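Local atomic coordinates of caspase-1 (Spodoptera frugiperda, PDB entry 1M72), a protein that probably cleaves proteins after aspartate residues as a cysteine protease in the caspase cascade that carries out apoptosis. Residues M27-G33 / S96-C100; N60-L65 / L208-R213; L101-T107 / K143-A149; W127-D133 / V178-I184. All coordinates share one frame; numbering follows the deposited sequence.

Contact 1 (M27-G33 / S96-C100). With EDO (1,2-ethanediol), chain H.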
# COMPACT_ATOMS: atom_id res chain seq x y z
N MET C 27 -14.75 -8.11 -14.29
CA MET C 27 -15.69 -8.37 -13.21
C MET C 27 -17.01 -8.79 -13.83
O MET C 27 -18.07 -8.44 -13.30
CB MET C 27 -15.92 -7.10 -12.38
CG MET C 27 -14.66 -6.53 -11.83
SD MET C 27 -13.76 -7.68 -10.77
CE MET C 27 -14.84 -7.59 -9.35
N ASN C 28 -16.97 -9.55 -14.92
CA ASN C 28 -18.20 -9.97 -15.54
C ASN C 28 -18.33 -11.49 -15.56
O ASN C 28 -18.82 -12.06 -16.52
CB ASN C 28 -18.31 -9.40 -16.97
CG ASN C 28 -19.70 -9.65 -17.61
OD1 ASN C 28 -20.74 -9.58 -16.92
ND2 ASN C 28 -19.72 -9.92 -18.92
N HIS C 29 -17.84 -12.14 -14.49
CA HIS C 29 -17.93 -13.60 -14.35
C HIS C 29 -19.35 -13.91 -13.84
O HIS C 29 -20.09 -13.00 -13.48
CB HIS C 29 -16.91 -14.15 -13.34
CG HIS C 29 -15.49 -14.06 -13.80
ND1 HIS C 29 -14.78 -15.16 -14.23
CD2 HIS C 29 -14.65 -13.00 -13.90
CE1 HIS C 29 -13.55 -14.79 -14.56
NE2 HIS C 29 -13.44 -13.48 -14.37
N LYS C 30 -19.71 -15.19 -13.83
CA LYS C 30 -21.02 -15.59 -13.35
C LYS C 30 -21.23 -15.09 -11.92
O LYS C 30 -22.27 -14.52 -11.59
CB LYS C 30 -21.14 -17.12 -13.41
CG LYS C 30 -22.45 -17.67 -12.88
CD LYS C 30 -22.50 -19.22 -12.86
CE LYS C 30 -23.97 -19.65 -12.72
NZ LYS C 30 -24.13 -21.12 -12.50
N HIS C 31 -20.25 -15.29 -11.05
CA HIS C 31 -20.39 -14.80 -9.66
C HIS C 31 -19.38 -13.75 -9.30
O HIS C 31 -18.27 -13.73 -9.85
CB HIS C 31 -20.21 -15.94 -8.66
CG HIS C 31 -21.07 -17.13 -8.96
ND1 HIS C 31 -22.44 -17.13 -8.79
CD2 HIS C 31 -20.75 -18.35 -9.46
CE1 HIS C 31 -22.92 -18.29 -9.17
NE2 HIS C 31 -21.92 -19.05 -9.58
N ARG C 32 -19.76 -12.89 -8.37
CA ARG C 32 -18.83 -11.86 -7.83
C ARG C 32 -17.69 -12.63 -7.12
O ARG C 32 -16.50 -12.38 -7.34
CB ARG C 32 -19.54 -11.02 -6.79
CG ARG C 32 -18.65 -10.00 -6.14
CD ARG C 32 -18.93 -8.61 -6.70
NE ARG C 32 -18.39 -8.38 -8.03
CZ ARG C 32 -18.85 -7.47 -8.89
NH1 ARG C 32 -19.89 -6.67 -8.57
NH2 ARG C 32 -18.25 -7.34 -10.06
N GLY C 33 -18.07 -13.57 -6.28
CA GLY C 33 -17.07 -14.32 -5.55
C GLY C 33 -17.41 -14.38 -4.07
O GLY C 33 -18.40 -13.82 -3.59
N SER C 96 -13.02 -20.42 -10.65
CA SER C 96 -13.16 -20.15 -12.09
C SER C 96 -14.30 -19.21 -12.44
O SER C 96 -14.13 -18.33 -13.27
CB SER C 96 -13.34 -21.46 -12.86
OG SER C 96 -12.14 -22.23 -12.83
N ASP C 97 -15.45 -19.38 -11.80
CA ASP C 97 -16.57 -18.50 -12.15
C ASP C 97 -16.79 -17.29 -11.25
O ASP C 97 -17.85 -16.66 -11.33
CB ASP C 97 -17.87 -19.33 -12.30
CG ASP C 97 -17.78 -20.34 -13.47
OD1 ASP C 97 -17.24 -19.99 -14.53
OD2 ASP C 97 -18.23 -21.50 -13.32
N ALA C 98 -15.78 -16.94 -10.46
CA ALA C 98 -15.85 -15.76 -9.58
C ALA C 98 -14.96 -14.60 -10.10
O ALA C 98 -13.91 -14.83 -10.68
CB ALA C 98 -15.44 -16.14 -8.15
N ASP C 99 -15.40 -13.37 -9.90
CA ASP C 99 -14.61 -12.21 -10.31
C ASP C 99 -13.39 -12.02 -9.39
O ASP C 99 -12.33 -11.55 -9.83
CB ASP C 99 -15.40 -10.88 -10.20
CG ASP C 99 -16.63 -10.80 -11.10
OD1 ASP C 99 -16.60 -11.30 -12.26
OD2 ASP C 99 -17.63 -10.21 -10.63
N CYS C 100 -13.57 -12.37 -8.10
CA CYS C 100 -12.56 -12.06 -7.09
C CYS C 100 -12.80 -12.79 -5.74
O CYS C 100 -13.68 -13.65 -5.61
CB CYS C 100 -12.61 -10.54 -6.82
SG CYS C 100 -14.19 -9.98 -6.01
C1 EDO H . -10.18 -10.64 -14.18
O1 EDO H . -8.96 -9.97 -14.39
C2 EDO H . -10.88 -10.09 -12.97
O2 EDO H . -11.68 -11.13 -12.43
O HOH W 1 -18.08 -16.91 -15.23

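Contact 2 (N60-L65 / L208-R213)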
# COMPACT_ATOMS: atom_id res chain seq x y z
N ASN C 60 -22.90 -4.63 9.04
CA ASN C 60 -22.77 -3.57 8.06
C ASN C 60 -21.96 -4.03 6.82
O ASN C 60 -22.36 -3.82 5.69
CB ASN C 60 -22.09 -2.42 8.79
CG ASN C 60 -22.15 -1.11 8.05
OD1 ASN C 60 -22.80 -0.97 6.99
ND2 ASN C 60 -21.46 -0.10 8.62
N LEU C 61 -20.81 -4.68 7.02
CA LEU C 61 -19.98 -5.07 5.88
C LEU C 61 -20.67 -6.20 5.09
O LEU C 61 -20.68 -6.22 3.87
CB LEU C 61 -18.58 -5.51 6.36
CG LEU C 61 -17.62 -5.92 5.25
CD1 LEU C 61 -17.34 -4.74 4.29
CD2 LEU C 61 -16.34 -6.43 5.84
N SER C 62 -21.24 -7.13 5.82
CA SER C 62 -21.97 -8.23 5.23
C SER C 62 -23.10 -7.68 4.35
O SER C 62 -23.29 -8.13 3.22
CB SER C 62 -22.55 -9.10 6.35
OG SER C 62 -23.46 -10.05 5.82
N LYS C 63 -23.85 -6.71 4.86
CA LYS C 63 -24.95 -6.16 4.09
C LYS C 63 -24.51 -5.46 2.80
O LYS C 63 -25.10 -5.66 1.72
CB LYS C 63 -25.76 -5.19 4.94
CG LYS C 63 -26.78 -4.39 4.14
CD LYS C 63 -27.88 -3.74 5.03
CE LYS C 63 -28.91 -2.96 4.16
NZ LYS C 63 -30.09 -2.45 4.94
N VAL C 64 -23.48 -4.63 2.88
CA VAL C 64 -23.07 -3.96 1.67
C VAL C 64 -22.41 -4.92 0.66
O VAL C 64 -22.65 -4.81 -0.54
CB VAL C 64 -22.16 -2.75 1.97
CG1 VAL C 64 -20.74 -3.21 2.40
CG2 VAL C 64 -22.13 -1.84 0.73
N LEU C 65 -21.62 -5.88 1.13
CA LEU C 65 -21.01 -6.81 0.20
C LEU C 65 -22.08 -7.70 -0.50
O LEU C 65 -21.88 -8.15 -1.63
CB LEU C 65 -19.96 -7.67 0.93
CG LEU C 65 -18.83 -6.84 1.57
CD1 LEU C 65 -17.89 -7.76 2.32
CD2 LEU C 65 -18.07 -6.07 0.49
N LEU C 208 -15.55 2.51 5.47
CA LEU C 208 -15.51 1.59 4.34
C LEU C 208 -16.94 1.26 3.83
O LEU C 208 -17.21 1.37 2.64
CB LEU C 208 -14.79 0.30 4.76
CG LEU C 208 -14.75 -0.80 3.68
CD1 LEU C 208 -13.99 -0.28 2.43
CD2 LEU C 208 -14.11 -2.10 4.24
N CYS C 209 -17.84 0.89 4.74
CA CYS C 209 -19.21 0.54 4.41
C CYS C 209 -19.98 1.72 3.81
O CYS C 209 -20.75 1.53 2.83
CB CYS C 209 -19.92 -0.01 5.65
SG CYS C 209 -19.28 -1.66 6.09
N GLU C 210 -19.77 2.91 4.35
CA GLU C 210 -20.42 4.10 3.81
C GLU C 210 -19.95 4.40 2.37
O GLU C 210 -20.77 4.70 1.51
CB GLU C 210 -20.16 5.34 4.71
CG GLU C 210 -20.84 6.62 4.20
CD GLU C 210 -20.83 7.78 5.23
OE1 GLU C 210 -19.73 8.23 5.65
OE2 GLU C 210 -21.92 8.26 5.63
N GLU C 211 -18.66 4.31 2.10
CA GLU C 211 -18.17 4.60 0.76
C GLU C 211 -18.62 3.53 -0.25
O GLU C 211 -18.91 3.84 -1.42
CB GLU C 211 -16.64 4.69 0.77
CG GLU C 211 -16.08 5.64 -0.24
CD GLU C 211 -16.72 7.03 -0.17
OE1 GLU C 211 -16.65 7.69 0.89
OE2 GLU C 211 -17.30 7.45 -1.19
N LEU C 212 -18.66 2.28 0.21
CA LEU C 212 -19.12 1.17 -0.61
C LEU C 212 -20.60 1.34 -0.91
O LEU C 212 -21.04 1.05 -2.02
CB LEU C 212 -18.89 -0.18 0.08
CG LEU C 212 -17.43 -0.68 0.08
CD1 LEU C 212 -17.32 -2.02 0.79
CD2 LEU C 212 -16.93 -0.80 -1.39
N ARG C 213 -21.39 1.80 0.06
CA ARG C 213 -22.82 2.02 -0.20
C ARG C 213 -23.03 3.14 -1.25
O ARG C 213 -23.84 2.99 -2.15
CB ARG C 213 -23.57 2.40 1.08
CG ARG C 213 -24.16 1.25 1.84
CD ARG C 213 -24.91 1.79 3.08
NE ARG C 213 -24.17 1.58 4.33
CZ ARG C 213 -23.53 2.52 5.02
NH1 ARG C 213 -23.52 3.78 4.59
NH2 ARG C 213 -22.86 2.20 6.13

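Contact 3 (L101-T107 / K143-A149)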
# COMPACT_ATOMS: atom_id res chain seq x y z
N LEU C 101 -11.98 -12.43 -4.75
CA LEU C 101 -12.10 -12.98 -3.40
C LEU C 101 -11.86 -11.82 -2.44
O LEU C 101 -11.02 -10.95 -2.70
CB LEU C 101 -11.06 -14.06 -3.11
CG LEU C 101 -10.93 -14.51 -1.64
CD1 LEU C 101 -12.05 -15.47 -1.32
CD2 LEU C 101 -9.54 -15.16 -1.37
N LEU C 102 -12.65 -11.79 -1.39
CA LEU C 102 -12.55 -10.78 -0.37
C LEU C 102 -12.49 -11.49 0.98
O LEU C 102 -13.34 -12.34 1.28
CB LEU C 102 -13.79 -9.88 -0.39
CG LEU C 102 -13.69 -8.65 0.54
CD1 LEU C 102 -14.60 -7.51 0.01
CD2 LEU C 102 -14.04 -9.02 2.03
N VAL C 103 -11.48 -11.16 1.78
CA VAL C 103 -11.37 -11.72 3.12
C VAL C 103 -11.34 -10.49 4.08
O VAL C 103 -10.64 -9.51 3.80
CB VAL C 103 -10.06 -12.54 3.29
CG1 VAL C 103 -9.93 -13.04 4.71
CG2 VAL C 103 -9.99 -13.68 2.31
N ALA C 104 -12.11 -10.51 5.17
CA ALA C 104 -12.08 -9.43 6.16
C ALA C 104 -11.80 -10.00 7.57
O ALA C 104 -12.26 -11.09 7.92
CB ALA C 104 -13.43 -8.64 6.16
N VAL C 105 -11.05 -9.28 8.38
CA VAL C 105 -10.77 -9.75 9.71
C VAL C 105 -10.99 -8.58 10.65
O VAL C 105 -10.46 -7.51 10.43
CB VAL C 105 -9.32 -10.28 9.83
CG1 VAL C 105 -9.04 -10.79 11.27
CG2 VAL C 105 -9.11 -11.42 8.87
N LEU C 106 -11.81 -8.81 11.68
CA LEU C 106 -12.17 -7.78 12.68
C LEU C 106 -11.71 -8.39 14.02
O LEU C 106 -12.35 -9.33 14.54
CB LEU C 106 -13.69 -7.58 12.67
CG LEU C 106 -14.40 -7.53 11.31
CD1 LEU C 106 -15.93 -7.48 11.56
CD2 LEU C 106 -13.98 -6.31 10.54
N THR C 107 -10.63 -7.84 14.59
CA THR C 107 -10.07 -8.44 15.81
C THR C 107 -9.01 -7.58 16.53
O THR C 107 -8.84 -6.41 16.20
CB THR C 107 -9.45 -9.83 15.43
OG1 THR C 107 -9.11 -10.55 16.62
CG2 THR C 107 -8.20 -9.67 14.56
N LYS C 143 -7.65 -10.12 -5.39
CA LYS C 143 -7.78 -10.79 -4.10
C LYS C 143 -7.68 -9.68 -3.04
O LYS C 143 -6.62 -9.08 -2.83
CB LYS C 143 -6.68 -11.86 -3.97
CG LYS C 143 -6.81 -12.91 -5.09
CD LYS C 143 -5.56 -13.74 -5.29
CE LYS C 143 -4.59 -13.06 -6.26
NZ LYS C 143 -4.95 -13.34 -7.70
N LEU C 144 -8.81 -9.40 -2.41
CA LEU C 144 -8.95 -8.33 -1.42
C LEU C 144 -8.93 -8.73 0.07
O LEU C 144 -9.59 -9.68 0.51
CB LEU C 144 -10.24 -7.54 -1.72
CG LEU C 144 -10.56 -7.41 -3.22
CD1 LEU C 144 -11.92 -6.76 -3.43
CD2 LEU C 144 -9.49 -6.58 -3.93
N PHE C 145 -8.18 -7.95 0.84
CA PHE C 145 -8.06 -8.22 2.26
C PHE C 145 -8.29 -6.96 3.08
O PHE C 145 -7.64 -5.94 2.84
CB PHE C 145 -6.68 -8.82 2.56
CG PHE C 145 -6.46 -10.14 1.87
CD1 PHE C 145 -6.11 -10.18 0.52
CD2 PHE C 145 -6.75 -11.34 2.52
CE1 PHE C 145 -6.05 -11.38 -0.19
CE2 PHE C 145 -6.70 -12.55 1.84
CZ PHE C 145 -6.35 -12.58 0.48
N PHE C 146 -9.21 -7.04 4.03
CA PHE C 146 -9.49 -5.90 4.88
C PHE C 146 -9.26 -6.27 6.32
O PHE C 146 -9.82 -7.25 6.82
CB PHE C 146 -10.91 -5.41 4.66
CG PHE C 146 -11.13 -4.87 3.30
CD1 PHE C 146 -11.47 -5.73 2.24
CD2 PHE C 146 -10.96 -3.52 3.05
CE1 PHE C 146 -11.64 -5.24 0.95
CE2 PHE C 146 -11.12 -3.00 1.75
CZ PHE C 146 -11.47 -3.87 0.69
N ILE C 147 -8.43 -5.48 6.99
CA ILE C 147 -8.12 -5.80 8.36
C ILE C 147 -8.40 -4.71 9.36
O ILE C 147 -7.80 -3.61 9.30
CB ILE C 147 -6.64 -6.22 8.48
CG1 ILE C 147 -6.39 -7.43 7.57
CG2 ILE C 147 -6.28 -6.54 9.94
CD1 ILE C 147 -5.02 -7.55 7.19
N GLN C 148 -9.34 -4.98 10.25
CA GLN C 148 -9.64 -4.02 11.33
C GLN C 148 -8.99 -4.65 12.58
O GLN C 148 -9.46 -5.65 13.07
CB GLN C 148 -11.14 -3.87 11.54
CG GLN C 148 -11.56 -3.06 12.81
CD GLN C 148 -10.83 -1.74 12.94
OE1 GLN C 148 -10.74 -0.95 11.99
NE2 GLN C 148 -10.30 -1.49 14.12
N ALA C 149 -7.89 -4.05 13.02
CA ALA C 149 -7.11 -4.51 14.18
C ALA C 149 -5.94 -3.54 14.40
O ALA C 149 -5.54 -2.84 13.45
CB ALA C 149 -6.56 -5.94 13.96

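Contact 4 (W127-D133 / V178-I184)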
# COMPACT_ATOMS: atom_id res chain seq x y z
N TRP C 127 -3.39 -14.19 3.25
CA TRP C 127 -3.21 -14.16 1.82
C TRP C 127 -2.17 -15.16 1.25
O TRP C 127 -2.12 -15.39 0.02
CB TRP C 127 -2.88 -12.72 1.40
CG TRP C 127 -1.75 -12.04 2.15
CD1 TRP C 127 -0.40 -12.14 1.88
CD2 TRP C 127 -1.87 -11.08 3.22
NE1 TRP C 127 0.31 -11.30 2.73
CE2 TRP C 127 -0.57 -10.65 3.55
CE3 TRP C 127 -2.97 -10.55 3.93
CZ2 TRP C 127 -0.32 -9.71 4.58
CZ3 TRP C 127 -2.72 -9.61 4.94
CH2 TRP C 127 -1.40 -9.20 5.26
N TYR C 128 -1.39 -15.79 2.14
CA TYR C 128 -0.37 -16.74 1.74
C TYR C 128 -0.85 -17.79 0.74
O TYR C 128 -0.20 -18.03 -0.29
CB TYR C 128 0.20 -17.45 2.99
CG TYR C 128 1.13 -18.60 2.68
CD1 TYR C 128 2.46 -18.37 2.25
CD2 TYR C 128 0.69 -19.93 2.80
CE1 TYR C 128 3.32 -19.47 1.94
CE2 TYR C 128 1.53 -21.00 2.51
CZ TYR C 128 2.83 -20.77 2.08
OH TYR C 128 3.62 -21.84 1.80
N TYR C 129 -1.97 -18.44 1.05
CA TYR C 129 -2.55 -19.49 0.20
C TYR C 129 -3.24 -19.04 -1.08
O TYR C 129 -3.77 -19.87 -1.84
CB TYR C 129 -3.57 -20.34 0.99
CG TYR C 129 -3.02 -20.96 2.25
CD1 TYR C 129 -3.16 -20.31 3.48
CD2 TYR C 129 -2.35 -22.19 2.22
CE1 TYR C 129 -2.66 -20.86 4.65
CE2 TYR C 129 -1.83 -22.75 3.39
CZ TYR C 129 -1.99 -22.08 4.60
OH TYR C 129 -1.47 -22.58 5.76
N PHE C 130 -3.28 -17.74 -1.35
CA PHE C 130 -3.96 -17.30 -2.54
C PHE C 130 -3.05 -16.79 -3.64
O PHE C 130 -3.52 -16.20 -4.60
CB PHE C 130 -5.01 -16.27 -2.16
CG PHE C 130 -6.05 -16.82 -1.23
CD1 PHE C 130 -7.06 -17.68 -1.72
CD2 PHE C 130 -6.02 -16.51 0.14
CE1 PHE C 130 -8.02 -18.22 -0.84
CE2 PHE C 130 -6.98 -17.05 1.04
CZ PHE C 130 -7.98 -17.90 0.57
N THR C 131 -1.74 -17.00 -3.51
CA THR C 131 -0.87 -16.58 -4.60
C THR C 131 -1.24 -17.44 -5.84
O THR C 131 -1.77 -18.55 -5.70
CB THR C 131 0.63 -16.68 -4.21
OG1 THR C 131 0.94 -18.02 -3.78
CG2 THR C 131 0.96 -15.63 -3.10
N ALA C 132 -0.99 -16.95 -7.05
CA ALA C 132 -1.40 -17.68 -8.27
C ALA C 132 -0.96 -19.14 -8.37
O ALA C 132 -1.68 -19.97 -8.92
CB ALA C 132 -0.93 -16.94 -9.52
N ASP C 133 0.22 -19.47 -7.87
CA ASP C 133 0.66 -20.84 -7.92
C ASP C 133 -0.18 -21.75 -7.01
O ASP C 133 -0.47 -22.89 -7.37
CB ASP C 133 2.14 -20.91 -7.56
CG ASP C 133 2.44 -20.26 -6.23
OD1 ASP C 133 1.68 -19.35 -5.81
OD2 ASP C 133 3.44 -20.65 -5.61
N VAL C 178 3.23 -14.37 -9.38
CA VAL C 178 2.24 -15.03 -8.55
C VAL C 178 1.80 -14.17 -7.37
O VAL C 178 0.80 -14.49 -6.71
CB VAL C 178 2.74 -16.44 -8.06
CG1 VAL C 178 3.31 -17.19 -9.29
CG2 VAL C 178 3.81 -16.35 -6.92
N HIS C 179 2.52 -13.07 -7.12
CA HIS C 179 2.16 -12.14 -6.04
C HIS C 179 1.39 -10.92 -6.50
O HIS C 179 1.10 -10.02 -5.68
CB HIS C 179 3.38 -11.63 -5.32
CG HIS C 179 3.98 -12.64 -4.42
ND1 HIS C 179 3.54 -12.83 -3.13
CD2 HIS C 179 4.93 -13.59 -4.66
CE1 HIS C 179 4.18 -13.86 -2.61
NE2 HIS C 179 5.03 -14.34 -3.51
N ALA C 180 1.09 -10.86 -7.79
CA ALA C 180 0.36 -9.71 -8.31
C ALA C 180 -1.10 -9.85 -7.95
O ALA C 180 -1.58 -10.94 -7.68
CB ALA C 180 0.46 -9.61 -9.85
N ASP C 181 -1.78 -8.71 -7.96
CA ASP C 181 -3.22 -8.65 -7.77
C ASP C 181 -3.82 -8.81 -6.42
O ASP C 181 -4.98 -9.26 -6.26
CB ASP C 181 -3.90 -9.59 -8.79
CG ASP C 181 -3.43 -9.28 -10.21
OD1 ASP C 181 -3.24 -8.07 -10.50
OD2 ASP C 181 -3.23 -10.22 -11.00
N PHE C 182 -3.05 -8.36 -5.44
CA PHE C 182 -3.50 -8.37 -4.06
C PHE C 182 -3.70 -6.91 -3.66
O PHE C 182 -2.95 -6.01 -4.09
CB PHE C 182 -2.44 -9.01 -3.12
CG PHE C 182 -2.39 -10.52 -3.18
CD1 PHE C 182 -3.01 -11.30 -2.19
CD2 PHE C 182 -1.74 -11.16 -4.25
CE1 PHE C 182 -3.00 -12.72 -2.25
CE2 PHE C 182 -1.70 -12.57 -4.32
CZ PHE C 182 -2.35 -13.36 -3.32
N LEU C 183 -4.74 -6.70 -2.86
CA LEU C 183 -5.03 -5.42 -2.29
C LEU C 183 -5.18 -5.73 -0.81
O LEU C 183 -6.02 -6.54 -0.41
CB LEU C 183 -6.33 -4.85 -2.81
CG LEU C 183 -6.74 -3.52 -2.16
CD1 LEU C 183 -5.69 -2.50 -2.41
CD2 LEU C 183 -8.10 -3.07 -2.73
N ILE C 184 -4.36 -5.09 0.01
CA ILE C 184 -4.40 -5.35 1.43
C ILE C 184 -4.56 -4.05 2.17
O ILE C 184 -3.60 -3.22 2.28
CB ILE C 184 -3.09 -6.10 1.92
CG1 ILE C 184 -2.95 -7.43 1.19
CG2 ILE C 184 -3.16 -6.35 3.46
CD1 ILE C 184 -1.62 -8.18 1.48

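Contact 1 (M27-G33 / S96-C100)
Asp99 lays its carboxylate among residues 27-32 and serves them with both oxygens. OD1 accepts the backbone N-H of His29 at 2.7 Å (N to OD1), met nearly head-on along the C-O bond. OD2 forms a salt bridge with Arg32, 3.0 Å from NH2, but the bonds are bent and weak, and the two planes stand 50° apart. Arg32 starts off away from Asp99, and bends at chi2 and chi3 (-76°) bring its tip back. A short acid suits the corner at Asp99: it holds its carboxylate close, so that one oxygen meets His29 N and the other Arg32. Met27 CE lies 3.4 Å from Asp99 CB, and one face of the His29 ring covers Ala98 O, which stands 3.5 Å from the plane.

Behind these side chains the backbones hold each other: His31 N donates to Asp97 O (2.8 Å), and Cys100 N to Arg32 O (3.0 Å). Gly33 adopts a positive phi suited to glycine and brings its CA to 3.6 Å from Ala98 CB. Farther out, Lys268 makes a second salt bridge to Asp99 OD2, while Arg32 also donates to Phe265 O and Leu68 O. Strands 31-39 and 98-106 thus begin side by side, parallel, and Gly33 bonds onward to Lys71 of strand 70-76.

Contact 2 (N60-L65 / L208-R213)
Asn60 and Cys209 meet where two helices of the caspase alpha/beta fold, 54-67 and 203-215, lie against the same face of the central sheet. The segment axes run almost parallel, 17° apart, with 9.6 Å between them at closest approach.

Leaving the helix, Asn60 CB passes 4.0 Å from Cys209 SG. Its CG is set anti to the backbone N (chi1 -167°), which swings the amide across to the other helix, with CG 3.5 Å from Cys209 CB. ND2 touches the same methylene at 3.3 Å, and OD1 goes on to Arg213. Cysteine is small enough to let the backbones come this close, its SG sitting 3.5 Å from Leu61 CA.

Deeper in, the interface is mostly aliphatic. Val64 points at the partner helix and sets CG2 at 3.7 Å from Leu212 CB, the two side chains crossing at about a right angle. Leu61 and Leu65 reach Leu208 and Leu212 with their methyl ends, and also face strands 31-39 and 98-106, as befits buried leucines between helix and sheet.

Toward solvent, polar groups take over: Arg213 NH2 donates an almost straight bond (175°) to a lone pair of Asn60 OD1, 3.3 Å away, with amide and guanidinium nearly coplanar.

Contact 3 (L101-T107 / K143-A149)
The Phe146 ring turns an edge to Val103 O, while Leu102 reaches it obliquely, CD1 lying 3.8 Å from CE1; leucine and ring cross at about a right angle. On the other side of the sheet the Phe145 ring meets Val103, whose CG2 comes to 3.5 Å from CE2, again obliquely. Phe145 CG stands anti to the carbonyl carbon (chi1 -62°), a torsion that brings the ring carbons CD2 and CE2 toward Val103. The flat ring of Phe145 thus packs on a small, branched valine, while Phe146 packs on the longer Leu102.

Beneath the side chains, strands 101-106 and 143-148 run parallel, as their alternating bonds show: Leu144 N donates to Leu101 O (2.7 Å), Val103 N to Leu144 O (2.7 Å), and so on to Thr107 N with Gln148 O (2.9 Å). All six are good bonds (154-171°), satisfying the peptide groups that face each other across the pair.

Both strands lead to the catalytic end: His108 and Cys150, the probable catalytic pair, follow directly. Gln148 NE2 already bonds an acidic side chain of the bound peptide, consistent with the caspase S1 pocket that reads aspartate; an uncharged amide can donate there.

Strand 31-39 flanks the pair beyond residues 101-107, strand 182-186 beyond 143-149. Helices 54-67 and 203-215 cover the Leu102, Ala104 and Phe146 face.

Contact 4 (W127-D133 / V178-I184)
Trp127 and Ile184 make a CH-pi contact at one end of an interface in the caspase alpha/beta fold, where the chain leaving helix 125-128 through a type I turn (Tyr128 to Thr131) packs on the start of strand 182-186. The two side chains cross at about a right angle, and Ile184 CD1 stands 3.4 Å from the centroid of the six-membered indole ring, only 14° off its normal. Trp127 CG sits between the backbone N and the carbonyl carbon (chi1 52°), which lays the ring over isoleucine. The broad indole can take both CD1, over its centre, and CG2, near CZ3.

Next along, Phe182 turns a ring edge to Thr131 N, while its CE1 lies 3.7 Å from Trp127 CB and its CZ 3.3 Å from Phe130 O. Thr131 and His179 lie side by side, pointing the same way, with Thr131 CG2 over the imidazole face. His179 also meets Tyr192 of the second subunit edge-to-face, and Asp156 of that subunit takes the backbone N-H groups of Val178 and His179, so this end adjoins the dimer interface.

Within the loop, Thr131 OG1 donates to the syn lone pair of Asp133 OD1. Ala132 is small enough for its backbone to approach Val178, CB to CB 4.0 Å. Its N donates to Val178 O at 3.1 Å, in the carbonyl plane on a lone pair.

How the contacts relate
Contact 3 lies at the heart of the caspase domain, its centre about 3 Å from that of the chain, joining two inner strands of the central sheet. Contact 1 continues strand 98-106 backward, centres about 19 Å apart, and closes before contacts 3 and 4 open. Contacts 2 and 4, centres about 24 Å apart, lie on opposite sides of the chain's centre. Segments of contacts 1 and 2 alternate, as do those of 3 and 4; both 3 and 4 fall between the halves of 2. Contact 2 touches 3 through Leu61, Leu65 and Leu208, contact 4 through Phe130 and probable backbone bonds of Asp181 and Leu183. Predicted propeptide 157-167 separates the halves of contacts 2 and 4, which probably tie large subunit to small.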